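Local coordinates for protein putative 4-hydroxybenzoyl-CoA thioesterase (Geobacillus stearothermophilus, PDB 2OIW) that probably hydrolyses the thioester bond of acyl-coenzyme A substrates, as a hotdog-fold thioesterase, at residues A[13-18]-A[28-33]; A[33-38]-A[102-107]; A[37-42]-A[51-56]; A[90-93]-A[99-102]; A[77-80]-A[86-89]. All coordinates share one frame; numbering follows the deposited sequence.

Contact 1: A[13-18]-A[28-33]; sequences VSETDG and PVWFEA. With MG (magnesium ion), chain E.
Where Glu15 of the 13-18 loop faces the N-terminal part of helix 27-34, the two backbones stay well apart, Glu15 CA lying 9.6 Å from Val29 CA, and the gap is bridged by a carboxylate and an indole. The helix begins the long helical region that a hotdog fold wraps in its sheet; 13-15 is a short 3-10 turn on the loop leading to it. Trp30 turns the NE1-CZ2 edge of its indole toward Glu15, and its NE1 gives a weak hydrogen bond to Glu15 OE2 (3.2 Å, 146° at the hydrogen). Carboxylate and ring planes stand 76° apart, with Glu15 OE1 at the ring edge, 3.4 Å from Trp30 CZ2. Glu15 reaches this far because its chain runs extended beyond CG (chi2 173°). The carboxylate is also held elsewhere: OE2 makes a salt bridge to Arg12 of the third subunit, and OE1 accepts the backbone N-H of Arg12 in its own chain. Replacing Trp30, which also packs on Ile92 of the sheet, with an alanine would probably leave Glu15 without its indole N-H and open a gap between helix and sheet. On its other side the loop binds magnesium at a subunit interface, where Thr16 O of the second subunit is also a ligand. Two waters join the shell, and from the 13-18 loop itself come two backbone carbonyls, Ser14 O and Thr16 O, each 2.4 Å from the magnesium ion.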
# COMPACT_ATOMS: atom_id res chain seq x y z
N VAL A 13 -10.70 -3.85 -2.01
CA VAL A 13 -11.00 -3.97 -0.58
C VAL A 13 -9.83 -3.42 0.26
O VAL A 13 -10.06 -2.70 1.25
CB VAL A 13 -11.34 -5.45 -0.18
CG1 VAL A 13 -11.46 -5.64 1.34
CG2 VAL A 13 -12.62 -5.90 -0.87
N SER A 14 -8.60 -3.74 -0.14
CA SER A 14 -7.37 -3.30 0.55
C SER A 14 -7.17 -1.78 0.60
O SER A 14 -6.42 -1.29 1.45
CB SER A 14 -6.12 -3.97 -0.05
OG SER A 14 -5.94 -3.58 -1.40
N GLU A 15 -7.88 -1.04 -0.25
CA GLU A 15 -7.80 0.44 -0.27
C GLU A 15 -8.79 1.13 0.69
O GLU A 15 -8.78 2.35 0.84
CB GLU A 15 -8.01 0.91 -1.72
CG GLU A 15 -6.79 0.53 -2.60
CD GLU A 15 -6.96 0.79 -4.10
OE1 GLU A 15 -8.10 0.72 -4.65
OE2 GLU A 15 -5.92 1.04 -4.74
N THR A 16 -9.66 0.33 1.32
CA THR A 16 -10.55 0.82 2.39
C THR A 16 -9.81 0.75 3.72
O THR A 16 -8.72 0.19 3.78
CB THR A 16 -11.82 -0.01 2.46
OG1 THR A 16 -11.48 -1.39 2.75
CG2 THR A 16 -12.60 0.07 1.14
N ASP A 17 -10.40 1.31 4.78
CA ASP A 17 -9.90 1.05 6.12
C ASP A 17 -11.05 0.60 7.01
O ASP A 17 -12.16 0.46 6.52
CB ASP A 17 -9.13 2.23 6.72
CG ASP A 17 -9.95 3.52 6.76
OD1 ASP A 17 -11.21 3.45 6.83
OD2 ASP A 17 -9.32 4.61 6.75
N GLY A 18 -10.79 0.37 8.29
CA GLY A 18 -11.83 -0.05 9.23
C GLY A 18 -13.02 0.89 9.40
O GLY A 18 -14.07 0.45 9.89
N PRO A 28 -3.70 9.79 -2.87
CA PRO A 28 -2.49 10.06 -3.62
C PRO A 28 -2.08 8.90 -4.53
O PRO A 28 -1.38 9.13 -5.52
CB PRO A 28 -1.45 10.29 -2.52
CG PRO A 28 -2.23 10.81 -1.39
CD PRO A 28 -3.50 10.01 -1.43
N VAL A 29 -2.51 7.68 -4.21
CA VAL A 29 -2.11 6.52 -5.01
C VAL A 29 -2.88 6.56 -6.34
O VAL A 29 -2.32 6.32 -7.40
CB VAL A 29 -2.34 5.18 -4.26
CG1 VAL A 29 -2.23 4.02 -5.19
CG2 VAL A 29 -1.33 4.99 -3.12
N TRP A 30 -4.15 6.93 -6.26
CA TRP A 30 -5.00 7.07 -7.45
C TRP A 30 -4.63 8.31 -8.29
O TRP A 30 -4.65 8.29 -9.55
CB TRP A 30 -6.44 7.16 -6.94
CG TRP A 30 -6.99 5.85 -6.43
CD1 TRP A 30 -6.41 4.61 -6.53
CD2 TRP A 30 -8.27 5.65 -5.85
NE1 TRP A 30 -7.24 3.65 -5.98
CE2 TRP A 30 -8.39 4.27 -5.57
CE3 TRP A 30 -9.31 6.51 -5.48
CZ2 TRP A 30 -9.53 3.75 -4.96
CZ3 TRP A 30 -10.44 5.99 -4.91
CH2 TRP A 30 -10.54 4.62 -4.66
N PHE A 31 -4.30 9.41 -7.62
CA PHE A 31 -3.76 10.61 -8.29
C PHE A 31 -2.47 10.30 -9.04
O PHE A 31 -2.31 10.72 -10.17
CB PHE A 31 -3.50 11.76 -7.29
CG PHE A 31 -4.73 12.56 -6.95
CD1 PHE A 31 -5.71 12.84 -7.91
CD2 PHE A 31 -4.87 13.08 -5.67
CE1 PHE A 31 -6.83 13.61 -7.58
CE2 PHE A 31 -5.97 13.84 -5.33
CZ PHE A 31 -6.95 14.11 -6.26
N GLU A 32 -1.56 9.56 -8.42
CA GLU A 32 -0.34 9.17 -9.14
C GLU A 32 -0.65 8.26 -10.34
O GLU A 32 -0.00 8.34 -11.38
CB GLU A 32 0.68 8.50 -8.20
CG GLU A 32 2.06 8.23 -8.89
CD GLU A 32 2.97 7.37 -8.03
OE1 GLU A 32 2.56 6.24 -7.73
OE2 GLU A 32 4.05 7.85 -7.59
N ALA A 33 -1.63 7.37 -10.18
CA ALA A 33 -2.10 6.54 -11.30
C ALA A 33 -2.62 7.44 -12.47
O ALA A 33 -2.33 7.19 -13.63
CB ALA A 33 -3.20 5.55 -10.80
MG MG E . -6.52 -0.81 3.76
O HOH W 1 -5.82 1.34 3.03
O HOH W 2 -5.28 -2.65 3.73

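Contact 2: A[33-38]-A[102-107]; sequences AGRHEI and GRSVYV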
# COMPACT_ATOMS: atom_id res chain seq x y z
N ALA A 33 -1.63 7.37 -10.18
CA ALA A 33 -2.10 6.54 -11.30
C ALA A 33 -2.62 7.44 -12.47
O ALA A 33 -2.33 7.19 -13.63
CB ALA A 33 -3.20 5.55 -10.80
N GLY A 34 -3.37 8.49 -12.16
CA GLY A 34 -3.84 9.47 -13.17
C GLY A 34 -2.77 10.29 -13.89
O GLY A 34 -3.02 10.84 -14.96
N ARG A 35 -1.58 10.37 -13.30
CA ARG A 35 -0.41 11.06 -13.92
C ARG A 35 0.35 10.21 -14.98
O ARG A 35 1.29 10.69 -15.65
CB ARG A 35 0.54 11.52 -12.82
CG ARG A 35 -0.09 12.51 -11.84
CD ARG A 35 0.82 12.79 -10.66
NE ARG A 35 0.05 13.39 -9.57
CZ ARG A 35 0.24 13.11 -8.29
NH1 ARG A 35 1.16 12.22 -7.92
NH2 ARG A 35 -0.53 13.70 -7.38
N HIS A 36 -0.08 8.96 -15.16
CA HIS A 36 0.56 8.01 -16.09
C HIS A 36 0.93 8.59 -17.47
O HIS A 36 2.08 8.48 -17.91
CB HIS A 36 -0.38 6.80 -16.29
CG HIS A 36 0.25 5.66 -17.02
ND1 HIS A 36 1.13 4.79 -16.40
CD2 HIS A 36 0.14 5.24 -18.30
CE1 HIS A 36 1.52 3.87 -17.28
NE2 HIS A 36 0.94 4.14 -18.44
N GLU A 37 -0.06 9.17 -18.16
CA GLU A 37 0.19 9.78 -19.48
C GLU A 37 1.21 10.94 -19.44
O GLU A 37 1.94 11.17 -20.39
CB GLU A 37 -1.12 10.26 -20.10
CG GLU A 37 -2.10 9.13 -20.43
CD GLU A 37 -1.50 8.01 -21.28
OE1 GLU A 37 -0.65 8.29 -22.17
OE2 GLU A 37 -1.91 6.85 -21.08
N ILE A 38 1.24 11.65 -18.33
CA ILE A 38 2.22 12.70 -18.13
C ILE A 38 3.60 12.09 -18.00
O ILE A 38 4.51 12.52 -18.68
CB ILE A 38 1.87 13.62 -16.93
CG1 ILE A 38 0.63 14.45 -17.27
CG2 ILE A 38 3.06 14.56 -16.60
CD1 ILE A 38 -0.04 15.17 -16.06
N GLY A 102 -7.04 17.80 -5.91
CA GLY A 102 -5.64 17.79 -5.58
C GLY A 102 -4.87 18.73 -6.48
O GLY A 102 -5.28 19.06 -7.59
N ARG A 103 -3.71 19.13 -5.98
CA ARG A 103 -2.69 19.78 -6.79
C ARG A 103 -1.35 19.14 -6.45
O ARG A 103 -1.06 18.81 -5.28
CB ARG A 103 -2.62 21.27 -6.44
CG ARG A 103 -3.12 22.21 -7.50
CD ARG A 103 -3.15 23.64 -6.99
NE ARG A 103 -4.09 24.42 -7.80
CZ ARG A 103 -5.38 24.62 -7.50
NH1 ARG A 103 -5.91 24.09 -6.41
NH2 ARG A 103 -6.15 25.36 -8.31
N SER A 104 -0.50 19.00 -7.47
CA SER A 104 0.86 18.51 -7.27
C SER A 104 1.84 19.22 -8.18
O SER A 104 1.51 19.63 -9.31
CB SER A 104 0.93 16.99 -7.48
OG SER A 104 0.33 16.62 -8.71
N VAL A 105 3.05 19.38 -7.67
CA VAL A 105 4.11 20.05 -8.44
C VAL A 105 5.23 19.02 -8.60
O VAL A 105 5.66 18.40 -7.62
CB VAL A 105 4.63 21.32 -7.70
CG1 VAL A 105 5.69 22.08 -8.54
CG2 VAL A 105 3.46 22.25 -7.28
N TYR A 106 5.65 18.83 -9.83
CA TYR A 106 6.71 17.89 -10.19
C TYR A 106 7.84 18.67 -10.83
O TYR A 106 7.60 19.70 -11.45
CB TYR A 106 6.16 16.90 -11.20
CG TYR A 106 5.52 15.67 -10.60
CD1 TYR A 106 4.20 15.68 -10.18
CD2 TYR A 106 6.25 14.47 -10.46
CE1 TYR A 106 3.62 14.53 -9.61
CE2 TYR A 106 5.66 13.32 -9.90
CZ TYR A 106 4.35 13.36 -9.48
OH TYR A 106 3.80 12.23 -8.90
N VAL A 107 9.07 18.20 -10.67
CA VAL A 107 10.19 18.77 -11.39
C VAL A 107 10.70 17.74 -12.39
O VAL A 107 10.77 16.55 -12.08
CB VAL A 107 11.32 19.30 -10.44
CG1 VAL A 107 11.93 18.18 -9.60
CG2 VAL A 107 12.40 20.03 -11.23
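The guanidinium of Arg35 carries Ser104 CB and Tyr106 CE1 over one face, while the phenol ring of Tyr106 has Arg35 CZ at its edge and in its plane. The two planes are 61° apart and the side chains cross at about a right angle. Arg35 NH1 gives Tyr106 OH a weak hydrogen bond, 2.8 Å long but bent to 122° at the hydrogen. Behind it Arg35 CD rests 3.5 Å from Tyr106 CE1, adding an aliphatic touch to the polar one. Arg35 stands at the break between helices 27-34 and 36-42, and strand 97-110 belongs to the antiparallel sheet that curls round them in the hotdog fold; an extended chain from CG to NE (chi2 172°) carries the charge across to that sheet. Ser104 OG lies 3.3 Å from Arg35 NH2, too poorly angled to bond with it. Both groups turn instead to Glu90 on the neighbouring strand, which probably balances the buried positive charge: its OE2 forms a salt bridge with Arg35 NH2 and a hydrogen bond with Ser104 OG.

Contact 3: A[37-42]-A[51-56]; sequences EIFKLF and WRMVII
Among the aromatic contacts, Phe39 of helix 36-42 and Trp51, just before strand 53-62, form an offset edge-to-face pair, ring centroids 5.3 Å apart and planes at 64°. The edge of the indole points at the face of Phe39, with Trp51 CZ2 3.8 Å from Phe39 CD2 and displaced toward the rim. The indole's own N-H turns back to its segment, Trp51 NE1 giving a weak hydrogen bond to Met53 O.

Selenium and methyl contacts belong to Met53, a selenomethionine. Its chain bends at chi2 (-83°) and chi3, folding the tip over the ring of Phe42 in a Met-aromatic contact. Met53 CE sits 3.6 Å from the Phe42 centroid, almost on the ring normal, as a CH-pi contact, and the SE atom lies over the same face, 3.7 Å from Phe42 CD2. In the hotdog fold this is packing of the second part of the helical region, helix 36-42, against the sheet, at the end where strand 53-62 begins. Phe42 also touches Leu86 of strand 85-94 and Ile123 of helix 121-128. An alanine in place of Phe42 would probably leave the selenomethionine methyl without its aromatic face and open a gap between these elements.

Apolar packing continues nearer the backbone on the Met53 side chain, where CG is 3.7 Å from Phe39 CD1, so one residue serves both phenylalanines. The polar backbone has a lesser share: Phe42 O lies at the edge of the Arg52 guanidinium, in its plane, and 3.2 Å from Arg52 CD.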
# COMPACT_ATOMS: atom_id res chain seq x y z
N GLU A 37 -0.06 9.17 -18.16
CA GLU A 37 0.19 9.78 -19.48
C GLU A 37 1.21 10.94 -19.44
O GLU A 37 1.94 11.17 -20.39
CB GLU A 37 -1.12 10.26 -20.10
CG GLU A 37 -2.10 9.13 -20.43
CD GLU A 37 -1.50 8.01 -21.28
OE1 GLU A 37 -0.65 8.29 -22.17
OE2 GLU A 37 -1.91 6.85 -21.08
N ILE A 38 1.24 11.65 -18.33
CA ILE A 38 2.22 12.70 -18.13
C ILE A 38 3.60 12.09 -18.00
O ILE A 38 4.51 12.52 -18.68
CB ILE A 38 1.87 13.62 -16.93
CG1 ILE A 38 0.63 14.45 -17.27
CG2 ILE A 38 3.06 14.56 -16.60
CD1 ILE A 38 -0.04 15.17 -16.06
N PHE A 39 3.76 11.11 -17.11
CA PHE A 39 5.04 10.38 -16.98
C PHE A 39 5.49 9.86 -18.36
O PHE A 39 6.69 9.93 -18.69
CB PHE A 39 4.92 9.22 -15.98
CG PHE A 39 4.60 9.65 -14.57
CD1 PHE A 39 4.84 10.96 -14.13
CD2 PHE A 39 4.07 8.75 -13.66
CE1 PHE A 39 4.55 11.34 -12.83
CE2 PHE A 39 3.77 9.13 -12.35
CZ PHE A 39 4.01 10.43 -11.95
N LYS A 40 4.54 9.39 -19.15
CA LYS A 40 4.87 8.78 -20.43
C LYS A 40 5.45 9.81 -21.42
O LYS A 40 6.25 9.45 -22.28
CB LYS A 40 3.66 8.04 -21.02
CG LYS A 40 4.02 6.94 -21.98
CD LYS A 40 2.79 6.34 -22.65
CE LYS A 40 3.16 5.22 -23.61
NZ LYS A 40 4.24 5.63 -24.61
N LEU A 41 5.08 11.09 -21.27
CA LEU A 41 5.62 12.14 -22.15
C LEU A 41 7.12 12.42 -21.90
O LEU A 41 7.88 12.71 -22.85
CB LEU A 41 4.81 13.42 -22.03
CG LEU A 41 3.37 13.32 -22.56
CD1 LEU A 41 2.59 14.54 -22.14
CD2 LEU A 41 3.32 13.17 -24.09
N PHE A 42 7.52 12.31 -20.64
CA PHE A 42 8.90 12.46 -20.18
C PHE A 42 9.77 11.22 -20.33
O PHE A 42 10.98 11.34 -20.53
CB PHE A 42 8.92 12.92 -18.72
CG PHE A 42 8.46 14.32 -18.56
CD1 PHE A 42 9.35 15.38 -18.72
CD2 PHE A 42 7.11 14.61 -18.33
CE1 PHE A 42 8.91 16.70 -18.60
CE2 PHE A 42 6.68 15.91 -18.22
CZ PHE A 42 7.58 16.96 -18.36
N TRP A 51 14.03 7.67 -15.98
CA TRP A 51 13.01 8.38 -15.21
C TRP A 51 13.43 9.83 -14.94
O TRP A 51 14.58 10.09 -14.64
CB TRP A 51 12.71 7.67 -13.89
CG TRP A 51 11.35 8.05 -13.35
CD1 TRP A 51 11.07 8.98 -12.40
CD2 TRP A 51 10.09 7.52 -13.78
NE1 TRP A 51 9.72 9.07 -12.20
CE2 TRP A 51 9.09 8.18 -13.03
CE3 TRP A 51 9.71 6.55 -14.73
CZ2 TRP A 51 7.72 7.90 -13.20
CZ3 TRP A 51 8.34 6.27 -14.88
CH2 TRP A 51 7.38 6.94 -14.13
N ARG A 52 12.47 10.75 -15.00
CA ARG A 52 12.74 12.19 -14.94
C ARG A 52 11.87 12.95 -13.94
O ARG A 52 12.22 14.04 -13.52
CB ARG A 52 12.57 12.80 -16.33
CG ARG A 52 13.58 12.28 -17.29
CD ARG A 52 13.36 12.64 -18.76
NE ARG A 52 14.19 11.69 -19.53
CZ ARG A 52 15.53 11.71 -19.55
NH1 ARG A 52 16.20 12.65 -18.88
NH2 ARG A 52 16.20 10.78 -20.23
N MSE A 53 10.72 12.38 -13.58
CA MSE A 53 9.68 13.08 -12.84
C MSE A 53 9.84 12.88 -11.35
O MSE A 53 9.74 11.77 -10.87
CB MSE A 53 8.32 12.55 -13.27
CG MSE A 53 7.89 13.03 -14.65
SE MSE A 53 7.08 14.81 -14.61
CE MSE A 53 8.62 15.92 -14.93
N VAL A 54 10.07 13.98 -10.63
CA VAL A 54 10.18 13.98 -9.18
C VAL A 54 9.17 14.97 -8.55
O VAL A 54 9.25 16.17 -8.78
CB VAL A 54 11.61 14.40 -8.71
CG1 VAL A 54 11.78 14.11 -7.22
CG2 VAL A 54 12.70 13.69 -9.53
N ILE A 55 8.26 14.46 -7.71
CA ILE A 55 7.32 15.33 -6.96
C ILE A 55 8.02 16.18 -5.89
O ILE A 55 8.95 15.72 -5.18
CB ILE A 55 6.14 14.50 -6.40
CG1 ILE A 55 4.95 15.39 -6.02
CG2 ILE A 55 6.63 13.55 -5.34
CD1 ILE A 55 3.63 14.60 -5.84
N ILE A 56 7.61 17.43 -5.79
CA ILE A 56 8.16 18.30 -4.75
C ILE A 56 7.09 18.81 -3.76
O ILE A 56 7.41 19.15 -2.63
CB ILE A 56 8.95 19.51 -5.34
CG1 ILE A 56 8.06 20.36 -6.26
CG2 ILE A 56 10.22 19.05 -6.12
CD1 ILE A 56 8.69 21.76 -6.59

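Contact 4: A[90-93]-A[99-102]; sequences EEIH and CAKG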
# COMPACT_ATOMS: atom_id res chain seq x y z
N GLU A 90 -5.91 18.05 -10.30
CA GLU A 90 -6.49 16.71 -10.42
C GLU A 90 -7.71 16.54 -9.53
O GLU A 90 -7.81 17.17 -8.45
CB GLU A 90 -5.42 15.62 -10.14
CG GLU A 90 -4.58 15.93 -8.89
CD GLU A 90 -3.13 15.44 -8.94
OE1 GLU A 90 -2.77 14.63 -9.84
OE2 GLU A 90 -2.35 15.87 -8.04
N GLU A 91 -8.64 15.69 -9.96
CA GLU A 91 -9.86 15.45 -9.20
C GLU A 91 -10.21 13.97 -9.27
O GLU A 91 -9.93 13.31 -10.26
CB GLU A 91 -11.03 16.25 -9.79
CG GLU A 91 -10.98 17.72 -9.55
CD GLU A 91 -12.20 18.44 -10.06
OE1 GLU A 91 -13.08 17.79 -10.68
OE2 GLU A 91 -12.28 19.68 -9.86
N ILE A 92 -10.82 13.45 -8.20
CA ILE A 92 -11.39 12.10 -8.24
C ILE A 92 -12.89 12.19 -8.03
O ILE A 92 -13.35 12.85 -7.10
CB ILE A 92 -10.74 11.15 -7.21
CG1 ILE A 92 -9.22 11.11 -7.40
CG2 ILE A 92 -11.28 9.76 -7.37
CD1 ILE A 92 -8.53 10.32 -6.35
N HIS A 93 -13.64 11.54 -8.93
CA HIS A 93 -15.09 11.49 -8.89
C HIS A 93 -15.56 10.04 -8.64
O HIS A 93 -14.89 9.06 -9.01
CB HIS A 93 -15.71 11.97 -10.21
CG HIS A 93 -15.41 13.40 -10.56
ND1 HIS A 93 -16.27 14.17 -11.31
CD2 HIS A 93 -14.35 14.20 -10.28
CE1 HIS A 93 -15.76 15.38 -11.48
NE2 HIS A 93 -14.59 15.42 -10.86
N CYS A 99 -15.15 13.98 -5.29
CA CYS A 99 -14.91 13.53 -3.94
C CYS A 99 -13.56 13.96 -3.41
O CYS A 99 -13.38 13.98 -2.21
CB CYS A 99 -15.05 12.00 -3.84
SG CYS A 99 -16.74 11.43 -4.18
N ALA A 100 -12.62 14.25 -4.30
CA ALA A 100 -11.27 14.68 -3.91
C ALA A 100 -10.71 15.61 -4.95
O ALA A 100 -10.90 15.39 -6.14
CB ALA A 100 -10.34 13.48 -3.73
N LYS A 101 -10.05 16.68 -4.49
CA LYS A 101 -9.41 17.63 -5.38
C LYS A 101 -7.97 17.75 -4.95
O LYS A 101 -7.69 17.81 -3.75
CB LYS A 101 -10.09 18.99 -5.28
CG LYS A 101 -11.57 18.97 -5.64
CD LYS A 101 -12.15 20.38 -5.63
CE LYS A 101 -12.20 20.97 -4.23
NZ LYS A 101 -13.20 22.08 -4.12
N GLY A 102 -7.04 17.80 -5.91
CA GLY A 102 -5.64 17.79 -5.58
C GLY A 102 -4.87 18.73 -6.48
O GLY A 102 -5.28 19.06 -7.59
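Ile92 O takes two backbone N-H groups from the facing strand, Cys99 N at 2.8 Å and Ala100 N at 3.2 Å. This is a classic beta bulge in the antiparallel hairpin of strands 85-94 and 97-110, part of the hotdog sheet. The donors reach the oxygen differently: Cys99 N arrives nearly in line with the carbonyl, Ala100 N in the carbonyl plane on a lone pair. Beyond the bulge the pairing is regular. Ile92 N bonds to Ala100 O, and Glu90 and Gly102 exchange two hydrogen bonds, the shorter from Gly102 N to Glu90 O at 2.7 Å. Between them Glu91 and Lys101 form a non-hydrogen-bonded pair, with Glu91 CA 3.2 Å from Ala100 O in a CA-H...O contact.

Ile92, Ala100 and Glu90 share one face of the sheet, where Phe31 of helix 27-34 packs on Ile92 and Glu90. Glu90 CG, set between its backbone N and carbonyl carbon (chi1 46°), passes 3.5 Å from Gly102 O, Gly102 having no side chain on that face. Glu91 and Lys101 lie alongside each other on the other face, touching through their CG atoms at 4.1 Å. The Glu91 carboxylate is pinned at both oxygens: OE2 accepts from Tyr89 OH, and OE1 is met on its anti side by His93 NE2 at 2.8 Å, in the plane of the imidazole.

Contact 5: A[77-80]-A[86-89]; sequences GIER and LTIY
A classic beta bulge marks the hairpin of strands 72-81 and 85-94, where Glu79 and Arg80 both face Thr87. Their N-H groups converge on Thr87 O, Glu79 N at 2.7 Å and Arg80 N at 3.1 Å, both in the carbonyl plane. Thr87 N returns a bond to Arg80 O (2.9 Å), and Gly77 and Tyr89 exchange a further pair, of which Gly77 N to Tyr89 O (2.8 Å) runs nearly in line with the carbonyl. The extra residue shifts the register by one and the chain turns a corner at Glu79, within the curled antiparallel sheet of the hotdog fold. Toward the helices, Ile78 CD1 meets Leu86 CD1 at 3.9 Å, the two side chains crossing at a slant; Ile38 of helix 36-42 packs on both. Ile78 CD1 also nears Ile88 CG1 at 4.3 Å. Away from the helices, Glu79 and Thr87 run side by side, with Glu79 CG set trans to its backbone N (chi1 -172°) and Glu79 OE1 3.8 Å from Thr87 CG2. That carboxylate oxygen makes its salt bridge with Arg103 on strand 97-110. Glu79 CB also rests 4.0 Å from Tyr89 CB, while the Tyr89 ring meets Trp132 edge-to-face.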
# COMPACT_ATOMS: atom_id res chain seq x y z
N GLY A 77 -5.07 17.19 -15.12
CA GLY A 77 -4.77 18.23 -16.09
C GLY A 77 -3.56 19.01 -15.64
O GLY A 77 -3.06 18.82 -14.52
N ILE A 78 -3.11 19.91 -16.51
CA ILE A 78 -1.97 20.76 -16.23
C ILE A 78 -2.46 22.15 -15.84
O ILE A 78 -3.10 22.83 -16.64
CB ILE A 78 -1.04 20.85 -17.47
CG1 ILE A 78 -0.54 19.44 -17.90
CG2 ILE A 78 0.13 21.85 -17.24
CD1 ILE A 78 0.32 18.76 -16.83
N GLU A 79 -2.19 22.59 -14.61
CA GLU A 79 -2.57 23.95 -14.21
C GLU A 79 -1.50 25.00 -14.56
O GLU A 79 -1.83 26.15 -14.85
CB GLU A 79 -2.89 24.03 -12.72
CG GLU A 79 -3.48 25.38 -12.33
CD GLU A 79 -3.70 25.56 -10.84
OE1 GLU A 79 -2.84 25.13 -10.04
OE2 GLU A 79 -4.73 26.18 -10.46
N ARG A 80 -0.23 24.62 -14.50
CA ARG A 80 0.84 25.52 -14.91
C ARG A 80 1.98 24.70 -15.50
O ARG A 80 2.37 23.68 -14.95
CB ARG A 80 1.33 26.34 -13.71
CG ARG A 80 2.26 27.49 -14.07
CD ARG A 80 2.93 27.96 -12.80
NE ARG A 80 3.30 29.37 -12.89
CZ ARG A 80 4.47 29.79 -13.33
NH1 ARG A 80 5.39 28.92 -13.71
NH2 ARG A 80 4.73 31.09 -13.38
N LEU A 86 6.11 21.42 -13.40
CA LEU A 86 4.74 21.58 -13.84
C LEU A 86 3.85 21.36 -12.64
O LEU A 86 4.19 20.63 -11.72
CB LEU A 86 4.42 20.66 -15.04
CG LEU A 86 4.01 19.20 -14.92
CD1 LEU A 86 4.19 18.50 -16.29
CD2 LEU A 86 4.81 18.47 -13.89
N THR A 87 2.73 22.06 -12.63
CA THR A 87 1.79 22.00 -11.52
C THR A 87 0.55 21.36 -12.12
O THR A 87 -0.06 21.89 -13.08
CB THR A 87 1.49 23.39 -10.98
OG1 THR A 87 2.73 24.01 -10.60
CG2 THR A 87 0.54 23.32 -9.80
N ILE A 88 0.21 20.21 -11.54
CA ILE A 88 -0.92 19.43 -11.96
C ILE A 88 -2.15 19.77 -11.12
O ILE A 88 -2.05 19.90 -9.89
CB ILE A 88 -0.56 17.95 -11.77
CG1 ILE A 88 0.54 17.52 -12.76
CG2 ILE A 88 -1.79 17.08 -11.82
CD1 ILE A 88 1.17 16.20 -12.37
N TYR A 89 -3.30 19.91 -11.77
CA TYR A 89 -4.56 19.95 -11.08
C TYR A 89 -5.28 18.62 -11.32
O TYR A 89 -5.27 18.11 -12.44
CB TYR A 89 -5.43 21.15 -11.50
CG TYR A 89 -6.73 21.17 -10.76
CD1 TYR A 89 -6.77 21.52 -9.42
CD2 TYR A 89 -7.91 20.76 -11.38
CE1 TYR A 89 -7.97 21.50 -8.71
CE2 TYR A 89 -9.09 20.73 -10.69
CZ TYR A 89 -9.12 21.10 -9.36
OH TYR A 89 -10.31 21.06 -8.69

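Contacts 4 and 5 are strand pairing within the sheet, both using strand 85-94 and each holding a classic bulge, whereas contacts 2 and 3 fasten the helical region onto that sheet. Contact 2 lies nearest the centre of the chain, about 3 Å away, and is polar; contact 3, some 8 Å from it between centres, is largely aromatic and shares helix 36-42. Glu90 ties contact 4 to contact 2, and Ile38 packs the helix of contact 3 on the isoleucines of contact 5. Contact 1 lies farthest out, about 14 Å from the centre, yet its two touching residues are buried, Trp30 among side chains of its own chain; Phe31 connects its helix to contact 4.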